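Local coordinates for protein HRI1 (Saccharomyces cerevisiae, PDB 3RBY) that is of unknown function and non-essential, but interacts with the protein HRR25 and may interact with SEC72, at residues A[192-197]-A[209-214]; A[215-220]-A[234-239]; A[37-42]-A[50-55]. All coordinates share one frame; numbering follows the deposited sequence.

Contact 1. Residues A[192-197]-A[209-214]; sequences LNFIRL and LSYGKE
The beta hairpin made by strands 192-199 and 205-211 forms one edge of the seven-stranded antiparallel sheet, and F194 and Y211 are paired across it as a hydrogen-bonded pair. Their backbones exchange two bonds, F194 N to Y211 O at 2.8 Å and Y211 N to F194 O at 3.0 Å. I195 and S210 follow as a non-hydrogen-bonded pair on the other face, and R196 with L209 is again a hydrogen-bonded pair, with R196 N donating to L209 O while the return bond from L209 N to R196 O is weak.

The side chains of F194 and Y211 lie side by side and point the same way, F194 CD2 coming within 4.1 Å of Y211 CD1. Both rings also meet F51, and Y211 OH is bonded to the carbonyl of S48, so this face of the hairpin packs against strand 51-57 of the other sheet. Further along it, with CG anti to the backbone N (chi1 157°), the L209 side chain turns back toward the partner strand, where its CD2 lies 3.8 Å from F194 O; its CD1 sits over one face of the R196 guanidinium, offset toward the rim. R196 itself is held by F22 O and Q178 OE1.

Beyond Y211 the chain leaves the strand at G212, which has a positive phi (113°); a CB here would clash with N193 OD1 and L192 O. The turn wraps around the N193 amide, whose ND2 donates to L181 O and to a water that bridges to E214 OE2. E214 also reaches K217, Y166 and Q183. On the other branch of the amide, N193 OD1 accepts the backbone E214 N at 2.7 Å, the donor tilted 35° from the carbonyl plane.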
loop_
_atom_site.group_PDB
_atom_site.type_symbol
_atom_site.label_atom_id
_atom_site.label_comp_id
_atom_site.label_asym_id
_atom_site.label_seq_id
_atom_site.Cartn_x
_atom_site.Cartn_y
_atom_site.Cartn_z
ATOM N N LEU A 192 -29.867 7.315 1.790
ATOM C CA LEU A 192 -28.702 6.444 1.543
ATOM C C LEU A 192 -28.419 5.365 2.600
ATOM O O LEU A 192 -28.594 5.586 3.801
ATOM C CB LEU A 192 -27.447 7.274 1.303
ATOM C CG LEU A 192 -27.567 8.296 0.173
ATOM C CD1 LEU A 192 -26.426 9.308 0.214
ATOM C CD2 LEU A 192 -27.653 7.606 -1.191
ATOM N N ASN A 193 -27.985 4.197 2.122
ATOM C CA ASN A 193 -27.500 3.104 2.968
ATOM C C ASN A 193 -26.250 2.435 2.366
ATOM O O ASN A 193 -26.187 2.196 1.154
ATOM C CB ASN A 193 -28.591 2.050 3.204
ATOM C CG ASN A 193 -29.895 2.651 3.696
ATOM O OD1 ASN A 193 -30.172 2.677 4.905
ATOM N ND2 ASN A 193 -30.716 3.123 2.755
ATOM N N PHE A 194 -25.247 2.162 3.207
ATOM C CA PHE A 194 -24.046 1.465 2.760
ATOM C C PHE A 194 -23.637 0.445 3.801
ATOM O O PHE A 194 -23.903 0.617 4.989
ATOM C CB PHE A 194 -22.872 2.424 2.557
ATOM C CG PHE A 194 -23.164 3.565 1.625
ATOM C CD1 PHE A 194 -23.203 3.368 0.245
ATOM C CD2 PHE A 194 -23.385 4.846 2.129
ATOM C CE1 PHE A 194 -23.469 4.432 -0.622
ATOM C CE2 PHE A 194 -23.651 5.915 1.273
ATOM C CZ PHE A 194 -23.694 5.711 -0.107
ATOM N N ILE A 195 -22.979 -0.614 3.361
ATOM C CA ILE A 195 -22.360 -1.532 4.296
ATOM C C ILE A 195 -21.021 -2.004 3.756
ATOM O O ILE A 195 -20.829 -2.128 2.530
ATOM C CB ILE A 195 -23.237 -2.747 4.553
ATOM C CG1 ILE A 195 -23.560 -3.428 3.227
ATOM C CG2 ILE A 195 -24.518 -2.328 5.256
ATOM C CD1 ILE A 195 -23.941 -4.891 3.378
ATOM N N ARG A 196 -20.096 -2.225 4.681
ATOM C CA ARG A 196 -18.857 -2.911 4.390
ATOM C C ARG A 196 -18.808 -4.037 5.401
ATOM O O ARG A 196 -18.811 -3.799 6.611
ATOM C CB ARG A 196 -17.663 -1.988 4.565
ATOM C CG ARG A 196 -16.834 -1.845 3.317
ATOM C CD ARG A 196 -15.374 -2.045 3.600
ATOM N NE ARG A 196 -14.752 -0.845 4.127
ATOM C CZ ARG A 196 -14.402 0.234 3.420
ATOM N NH1 ARG A 196 -13.824 1.247 4.046
ATOM N NH2 ARG A 196 -14.616 0.326 2.115
ATOM N N LEU A 197 -18.823 -5.263 4.902
ATOM C CA LEU A 197 -18.949 -6.423 5.760
ATOM C C LEU A 197 -17.735 -7.304 5.528
ATOM O O LEU A 197 -17.268 -7.424 4.393
ATOM C CB LEU A 197 -20.205 -7.193 5.373
ATOM C CG LEU A 197 -21.360 -7.403 6.342
ATOM C CD1 LEU A 197 -22.324 -8.375 5.689
ATOM C CD2 LEU A 197 -20.888 -7.936 7.702
ATOM N N LEU A 209 -18.363 -1.047 8.603
ATOM C CA LEU A 209 -19.028 0.207 8.327
ATOM C C LEU A 209 -20.487 -0.102 8.000
ATOM O O LEU A 209 -20.809 -1.154 7.423
ATOM C CB LEU A 209 -18.305 0.909 7.187
ATOM C CG LEU A 209 -18.941 1.947 6.279
ATOM C CD1 LEU A 209 -17.900 2.298 5.235
ATOM C CD2 LEU A 209 -20.185 1.411 5.592
ATOM N N SER A 210 -21.369 0.794 8.428
ATOM C CA SER A 210 -22.805 0.610 8.278
ATOM C C SER A 210 -23.499 1.954 8.429
ATOM O O SER A 210 -23.563 2.517 9.522
ATOM C CB SER A 210 -23.332 -0.378 9.320
ATOM O OG SER A 210 -24.749 -0.388 9.342
ATOM N N TYR A 211 -24.010 2.465 7.317
ATOM C CA TYR A 211 -24.602 3.785 7.273
ATOM C C TYR A 211 -26.020 3.711 6.722
ATOM O O TYR A 211 -26.246 3.130 5.657
ATOM C CB TYR A 211 -23.760 4.700 6.395
ATOM C CG TYR A 211 -24.301 6.100 6.315
ATOM C CD1 TYR A 211 -25.291 6.424 5.406
ATOM C CD2 TYR A 211 -23.829 7.103 7.158
ATOM C CE1 TYR A 211 -25.798 7.703 5.322
ATOM C CE2 TYR A 211 -24.331 8.402 7.085
ATOM C CZ TYR A 211 -25.322 8.696 6.162
ATOM O OH TYR A 211 -25.830 9.984 6.067
ATOM N N GLY A 212 -26.972 4.287 7.449
ATOM C CA GLY A 212 -28.340 4.373 6.962
ATOM C C GLY A 212 -29.297 3.534 7.791
ATOM O O GLY A 212 -28.887 2.617 8.512
ATOM N N LYS A 213 -30.586 3.831 7.689
ATOM C CA LYS A 213 -31.537 3.177 8.570
ATOM C C LYS A 213 -32.192 1.926 7.975
ATOM O O LYS A 213 -32.868 1.172 8.694
ATOM C CB LYS A 213 -32.579 4.178 9.083
ATOM C CG LYS A 213 -33.063 5.167 8.035
ATOM C CD LYS A 213 -34.444 5.686 8.408
ATOM C CE LYS A 213 -34.803 6.920 7.614
ATOM N NZ LYS A 213 -35.947 7.603 8.275
ATOM N N GLU A 214 -31.966 1.678 6.684
ATOM C CA GLU A 214 -32.556 0.501 6.034
ATOM C C GLU A 214 -31.561 -0.636 5.750
ATOM O O GLU A 214 -31.843 -1.560 4.966
ATOM C CB GLU A 214 -33.263 0.920 4.757
ATOM C CG GLU A 214 -34.168 2.110 4.945
ATOM C CD GLU A 214 -35.205 2.232 3.847
ATOM O OE1 GLU A 214 -36.129 1.386 3.776
ATOM O OE2 GLU A 214 -35.078 3.170 3.044
HETATM O O HOH W 1 -30.960 6.010 5.733
HETATM O O HOH W 2 -32.980 4.943 3.698
#

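Contact 2. Residues A[215-220]-A[234-239]; sequences VNKIPQ and NGLNWE
K217 and L236 meet where the loop after the hairpin passes the start of strand 236-244. From K217 CB, 4.0 Å from L236 CB, the side chain runs out across N234: CG lies 3.8 Å from N234 O, CD comes near L236 CG, and CE again approaches N234 O. The chain then bends at chi4 (92°), and NZ ends in a salt bridge with E214. K217 also offers its backbone carbonyl, which closes the 3-10 turn 215-217 onto the strand: W238 NE1 donates to K217 O at 2.9 Å, nearly along the C=O axis, with the oxygen 24° out of the indole plane. P219 CD lies over one face of the same indole, 3.5 Å from the centroid of the five-membered ring of W238 and 12° off the normal, a CH-pi contact. I218 CG1 adds an apolar touch at W238 CZ2. An alanine in place of W238 would probably leave K217 O without this donor and open a gap beneath the P219 ring. W238 and L236 both pack on V161 of strand 156-161 and on L181 of strand 176-183, while V170 of strand 166-173 touches both I218 and W238; the loop thus lies against one face of the seven-stranded sheet.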
loop_
_atom_site.group_PDB
_atom_site.type_symbol
_atom_site.label_atom_id
_atom_site.label_comp_id
_atom_site.label_asym_id
_atom_site.label_seq_id
_atom_site.Cartn_x
_atom_site.Cartn_y
_atom_site.Cartn_z
ATOM N N VAL A 215 -30.407 -0.564 6.406
ATOM C CA VAL A 215 -29.349 -1.566 6.273
ATOM C C VAL A 215 -29.812 -3.014 6.454
ATOM O O VAL A 215 -29.289 -3.916 5.799
ATOM C CB VAL A 215 -28.200 -1.248 7.242
ATOM C CG1 VAL A 215 -27.269 -2.436 7.375
ATOM C CG2 VAL A 215 -27.455 0.007 6.771
ATOM N N ASN A 216 -30.794 -3.252 7.319
ATOM C CA ASN A 216 -31.321 -4.620 7.480
ATOM C C ASN A 216 -32.109 -5.133 6.266
ATOM O O ASN A 216 -32.611 -6.267 6.282
ATOM C CB ASN A 216 -32.163 -4.764 8.762
ATOM C CG ASN A 216 -33.525 -4.046 8.677
ATOM O OD1 ASN A 216 -33.699 -3.092 7.917
ATOM N ND2 ASN A 216 -34.482 -4.499 9.483
ATOM N N LYS A 217 -32.238 -4.298 5.230
ATOM C CA LYS A 217 -32.871 -4.733 3.979
ATOM C C LYS A 217 -31.806 -5.150 2.956
ATOM O O LYS A 217 -32.121 -5.404 1.790
ATOM C CB LYS A 217 -33.753 -3.635 3.382
ATOM C CG LYS A 217 -35.056 -3.330 4.124
ATOM C CD LYS A 217 -35.739 -2.114 3.454
ATOM C CE LYS A 217 -37.192 -1.900 3.900
ATOM N NZ LYS A 217 -37.317 -0.981 5.070
ATOM N N ILE A 218 -30.550 -5.199 3.397
ATOM C CA ILE A 218 -29.447 -5.642 2.557
ATOM C C ILE A 218 -28.979 -7.031 2.963
ATOM O O ILE A 218 -28.610 -7.259 4.124
ATOM C CB ILE A 218 -28.265 -4.692 2.649
ATOM C CG1 ILE A 218 -28.754 -3.251 2.494
ATOM C CG2 ILE A 218 -27.240 -5.053 1.605
ATOM C CD1 ILE A 218 -27.639 -2.244 2.286
ATOM N N PRO A 219 -28.990 -7.972 2.011
ATOM C CA PRO A 219 -28.637 -9.365 2.333
ATOM C C PRO A 219 -27.182 -9.435 2.835
ATOM O O PRO A 219 -26.322 -8.700 2.331
ATOM C CB PRO A 219 -28.811 -10.095 0.994
ATOM C CG PRO A 219 -29.688 -9.167 0.145
ATOM C CD PRO A 219 -29.287 -7.781 0.579
ATOM N N GLN A 220 -26.933 -10.285 3.830
ATOM C CA GLN A 220 -25.652 -10.326 4.528
ATOM C C GLN A 220 -25.049 -11.730 4.485
ATOM O O GLN A 220 -24.000 -11.983 5.075
ATOM C CB GLN A 220 -25.834 -9.889 6.004
ATOM C CG GLN A 220 -26.151 -8.398 6.217
ATOM C CD GLN A 220 -27.097 -8.149 7.403
ATOM O OE1 GLN A 220 -27.029 -8.835 8.442
ATOM N NE2 GLN A 220 -27.985 -7.160 7.250
ATOM N N ASN A 234 -36.236 -8.477 4.597
ATOM C CA ASN A 234 -37.213 -7.539 5.157
ATOM C C ASN A 234 -38.065 -6.871 4.081
ATOM O O ASN A 234 -38.115 -5.638 3.979
ATOM C CB ASN A 234 -36.518 -6.475 6.027
ATOM C CG ASN A 234 -36.205 -6.984 7.430
ATOM O OD1 ASN A 234 -35.043 -7.047 7.833
ATOM N ND2 ASN A 234 -37.249 -7.347 8.182
ATOM N N GLY A 235 -38.718 -7.689 3.266
ATOM C CA GLY A 235 -39.590 -7.168 2.225
ATOM C C GLY A 235 -38.912 -6.608 0.978
ATOM O O GLY A 235 -39.590 -6.367 -0.031
ATOM N N LEU A 236 -37.594 -6.393 1.029
ATOM C CA LEU A 236 -36.856 -5.940 -0.157
ATOM C C LEU A 236 -36.261 -7.122 -0.945
ATOM O O LEU A 236 -35.520 -7.954 -0.396
ATOM C CB LEU A 236 -35.752 -4.960 0.225
ATOM C CG LEU A 236 -35.754 -3.592 -0.470
ATOM C CD1 LEU A 236 -34.406 -3.298 -1.074
ATOM C CD2 LEU A 236 -36.833 -3.470 -1.533
ATOM N N ASN A 237 -36.603 -7.195 -2.230
ATOM C CA ASN A 237 -36.111 -8.262 -3.099
ATOM C C ASN A 237 -34.822 -7.878 -3.810
ATOM O O ASN A 237 -34.668 -6.758 -4.303
ATOM C CB ASN A 237 -37.168 -8.657 -4.120
ATOM C CG ASN A 237 -38.381 -9.294 -3.479
ATOM O OD1 ASN A 237 -38.361 -9.635 -2.296
ATOM N ND2 ASN A 237 -39.446 -9.467 -4.257
ATOM N N TRP A 238 -33.889 -8.814 -3.832
ATOM C CA TRP A 238 -32.681 -8.654 -4.605
ATOM C C TRP A 238 -32.578 -9.851 -5.508
ATOM O O TRP A 238 -33.036 -10.939 -5.145
ATOM C CB TRP A 238 -31.460 -8.636 -3.697
ATOM C CG TRP A 238 -31.480 -7.521 -2.720
ATOM C CD1 TRP A 238 -32.335 -7.365 -1.657
ATOM C CD2 TRP A 238 -30.600 -6.395 -2.702
ATOM N NE1 TRP A 238 -32.040 -6.197 -0.987
ATOM C CE2 TRP A 238 -30.976 -5.586 -1.603
ATOM C CE3 TRP A 238 -29.533 -5.989 -3.507
ATOM C CZ2 TRP A 238 -30.309 -4.395 -1.288
ATOM C CZ3 TRP A 238 -28.876 -4.805 -3.205
ATOM C CH2 TRP A 238 -29.267 -4.020 -2.100
ATOM N N GLU A 239 -31.957 -9.650 -6.668
ATOM C CA GLU A 239 -31.652 -10.734 -7.588
ATOM C C GLU A 239 -30.141 -10.974 -7.594
ATOM O O GLU A 239 -29.351 -10.024 -7.670
ATOM C CB GLU A 239 -32.138 -10.374 -9.001
ATOM C CG GLU A 239 -32.128 -11.546 -9.984
ATOM C CD GLU A 239 -32.266 -11.104 -11.445
ATOM O OE1 GLU A 239 -31.971 -11.933 -12.349
ATOM O OE2 GLU A 239 -32.653 -9.928 -11.687
#

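Contact 3. Residues A[37-42]-A[50-55]; sequences RPFVKP and PFEWAF
R37 O accepts E52 N at 2.9 Å in a nearly straight bond, and F39 N donates to P50 O at 3.2 Å from above the carbonyl plane. The R37 N to W53 O bond is weak. A water lying in the guanidinium plane accepts from R37 NH1 at 3.0 Å; its link to E52 OE1 is so short as to be doubtful. Each charge also has a salt-bridge partner of its own, E128 for R37 and R8 for E52. The arginine chain, extended from CG to NE, runs beside W53, and F55 CE1 meets one face of the guanidinium, 3.3 Å from R37 NH2, with the two planes 58° apart. These are neighbouring antiparallel strands of the ten-stranded sheet, 33-38 and 51-57, and the second turns a corner at E52. P38 and F51 form a non-hydrogen-bonded pair there, F51 CD2 lying 3.6 Å from P38 CA. The F39 ring packs on the corner residue: it has E52 N over one face, offset toward the rim, and F39 CE2 lies 3.4 Å from E52 CB. Farther out, P42 CB and P50 CB lie 4.5 Å apart.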
loop_
_atom_site.group_PDB
_atom_site.type_symbol
_atom_site.label_atom_id
_atom_site.label_comp_id
_atom_site.label_asym_id
_atom_site.label_seq_id
_atom_site.Cartn_x
_atom_site.Cartn_y
_atom_site.Cartn_z
ATOM N N ARG A 37 -15.978 5.270 0.169
ATOM C CA ARG A 37 -14.835 6.107 0.574
ATOM C C ARG A 37 -15.032 6.800 1.929
ATOM O O ARG A 37 -14.939 8.024 2.036
ATOM C CB ARG A 37 -14.490 7.102 -0.546
ATOM C CG ARG A 37 -14.455 6.399 -1.938
ATOM C CD ARG A 37 -13.758 7.181 -3.060
ATOM N NE ARG A 37 -13.537 6.302 -4.205
ATOM C CZ ARG A 37 -12.884 6.617 -5.321
ATOM N NH1 ARG A 37 -12.368 7.826 -5.486
ATOM N NH2 ARG A 37 -12.738 5.702 -6.279
ATOM N N PRO A 38 -15.282 6.005 2.979
ATOM C CA PRO A 38 -15.526 6.579 4.313
ATOM C C PRO A 38 -14.285 7.317 4.801
ATOM O O PRO A 38 -13.182 6.815 4.594
ATOM C CB PRO A 38 -15.779 5.341 5.184
ATOM C CG PRO A 38 -15.005 4.245 4.496
ATOM C CD PRO A 38 -15.059 4.549 3.022
ATOM N N PHE A 39 -14.448 8.492 5.407
ATOM C CA PHE A 39 -13.319 9.167 6.062
ATOM C C PHE A 39 -12.812 8.343 7.238
ATOM O O PHE A 39 -13.599 7.634 7.888
ATOM C CB PHE A 39 -13.747 10.528 6.604
ATOM C CG PHE A 39 -14.104 11.517 5.548
ATOM C CD1 PHE A 39 -15.401 12.000 5.442
ATOM C CD2 PHE A 39 -13.137 11.969 4.657
ATOM C CE1 PHE A 39 -15.718 12.934 4.460
ATOM C CE2 PHE A 39 -13.441 12.886 3.675
ATOM C CZ PHE A 39 -14.727 13.377 3.570
ATOM N N VAL A 40 -11.513 8.443 7.525
ATOM C CA VAL A 40 -10.944 7.750 8.689
ATOM C C VAL A 40 -11.167 8.577 9.950
ATOM O O VAL A 40 -11.577 8.046 11.000
ATOM C CB VAL A 40 -9.446 7.479 8.533
ATOM C CG1 VAL A 40 -8.899 6.875 9.812
ATOM C CG2 VAL A 40 -9.194 6.542 7.340
ATOM N N LYS A 41 -10.886 9.876 9.827
ATOM C CA LYS A 41 -11.094 10.837 10.902
ATOM C C LYS A 41 -12.004 11.988 10.454
ATOM O O LYS A 41 -11.540 13.101 10.167
ATOM C CB LYS A 41 -9.752 11.358 11.415
ATOM C CG LYS A 41 -8.906 10.289 12.103
ATOM C CD LYS A 41 -7.622 10.883 12.679
ATOM C CE LYS A 41 -6.429 9.963 12.409
ATOM N NZ LYS A 41 -5.114 10.618 12.704
ATOM N N PRO A 42 -13.302 11.712 10.392
ATOM C CA PRO A 42 -14.281 12.713 9.965
ATOM C C PRO A 42 -14.459 13.814 11.004
ATOM O O PRO A 42 -14.443 13.540 12.203
ATOM C CB PRO A 42 -15.571 11.901 9.838
ATOM C CG PRO A 42 -15.402 10.787 10.803
ATOM C CD PRO A 42 -13.942 10.442 10.777
ATOM N N PRO A 50 -20.261 10.609 6.679
ATOM C CA PRO A 50 -18.828 10.327 6.817
ATOM C C PRO A 50 -18.238 9.627 5.603
ATOM O O PRO A 50 -17.634 8.563 5.731
ATOM C CB PRO A 50 -18.776 9.397 8.032
ATOM C CG PRO A 50 -20.096 8.713 8.031
ATOM C CD PRO A 50 -21.083 9.726 7.526
ATOM N N PHE A 51 -18.410 10.235 4.437
ATOM C CA PHE A 51 -17.822 9.711 3.207
ATOM C C PHE A 51 -17.316 10.850 2.353
ATOM O O PHE A 51 -18.004 11.873 2.209
ATOM C CB PHE A 51 -18.872 8.963 2.391
ATOM C CG PHE A 51 -19.516 7.829 3.127
ATOM C CD1 PHE A 51 -20.708 8.013 3.822
ATOM C CD2 PHE A 51 -18.936 6.575 3.116
ATOM C CE1 PHE A 51 -21.303 6.957 4.495
ATOM C CE2 PHE A 51 -19.525 5.516 3.784
ATOM C CZ PHE A 51 -20.709 5.704 4.481
ATOM N N GLU A 52 -16.144 10.666 1.757
ATOM C CA GLU A 52 -15.594 11.646 0.836
ATOM C C GLU A 52 -16.426 11.520 -0.434
ATOM O O GLU A 52 -16.697 12.508 -1.117
ATOM C CB GLU A 52 -14.087 11.451 0.684
ATOM C CG GLU A 52 -13.508 12.039 -0.591
ATOM C CD GLU A 52 -12.052 11.667 -0.793
ATOM O OE1 GLU A 52 -11.775 10.770 -1.615
ATOM O OE2 GLU A 52 -11.185 12.272 -0.127
ATOM N N TRP A 53 -16.830 10.291 -0.739
ATOM C CA TRP A 53 -17.637 10.006 -1.919
ATOM C C TRP A 53 -17.994 8.522 -1.980
ATOM O O TRP A 53 -17.475 7.717 -1.208
ATOM C CB TRP A 53 -16.804 10.395 -3.141
ATOM C CG TRP A 53 -17.580 10.397 -4.421
ATOM C CD1 TRP A 53 -18.911 10.657 -4.571
ATOM C CD2 TRP A 53 -17.075 10.124 -5.733
ATOM N NE1 TRP A 53 -19.265 10.565 -5.895
ATOM C CE2 TRP A 53 -18.155 10.238 -6.629
ATOM C CE3 TRP A 53 -15.812 9.795 -6.237
ATOM C CZ2 TRP A 53 -18.013 10.034 -8.000
ATOM C CZ3 TRP A 53 -15.674 9.594 -7.598
ATOM C CH2 TRP A 53 -16.767 9.714 -8.463
ATOM N N ALA A 54 -18.885 8.171 -2.901
ATOM C CA ALA A 54 -19.309 6.786 -3.077
ATOM C C ALA A 54 -20.005 6.616 -4.421
ATOM O O ALA A 54 -20.803 7.462 -4.824
ATOM C CB ALA A 54 -20.226 6.363 -1.943
ATOM N N PHE A 55 -19.701 5.524 -5.115
ATOM C CA PHE A 55 -20.293 5.280 -6.422
ATOM C C PHE A 55 -20.310 3.792 -6.731
ATOM O O PHE A 55 -19.622 2.997 -6.078
ATOM C CB PHE A 55 -19.582 6.073 -7.531
ATOM C CG PHE A 55 -18.134 5.679 -7.769
ATOM C CD1 PHE A 55 -17.091 6.491 -7.314
ATOM C CD2 PHE A 55 -17.812 4.529 -8.485
ATOM C CE1 PHE A 55 -15.750 6.153 -7.551
ATOM C CE2 PHE A 55 -16.471 4.185 -8.736
ATOM C CZ PHE A 55 -15.440 5.001 -8.264
HETATM O O HOH W 3 -12.917 10.229 -3.764
#

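Overall arrangement
Contact 1 lies between the other two, its centre 12 Å from each, while contacts 2 and 3 are 23 Å apart between centres and do not touch. Contact 2 follows directly along the chain and reaches the same seven-stranded sheet, with I195 CG2 3.5 Å from V215 CG1 and I195 CD1 packing on I218 CG2. Contact 3 belongs to the ten-stranded sheet and meets the opposite face of the hairpin: P38 CG is 3.6 Å from L209 CD1, and Y211 CG is 3.6 Å from F51 CE1. The side chains of L209 in contact 1 and of W53 in contact 3 each lie about 4 Å from bound triethylene glycol, probably from the crystallisation liquor.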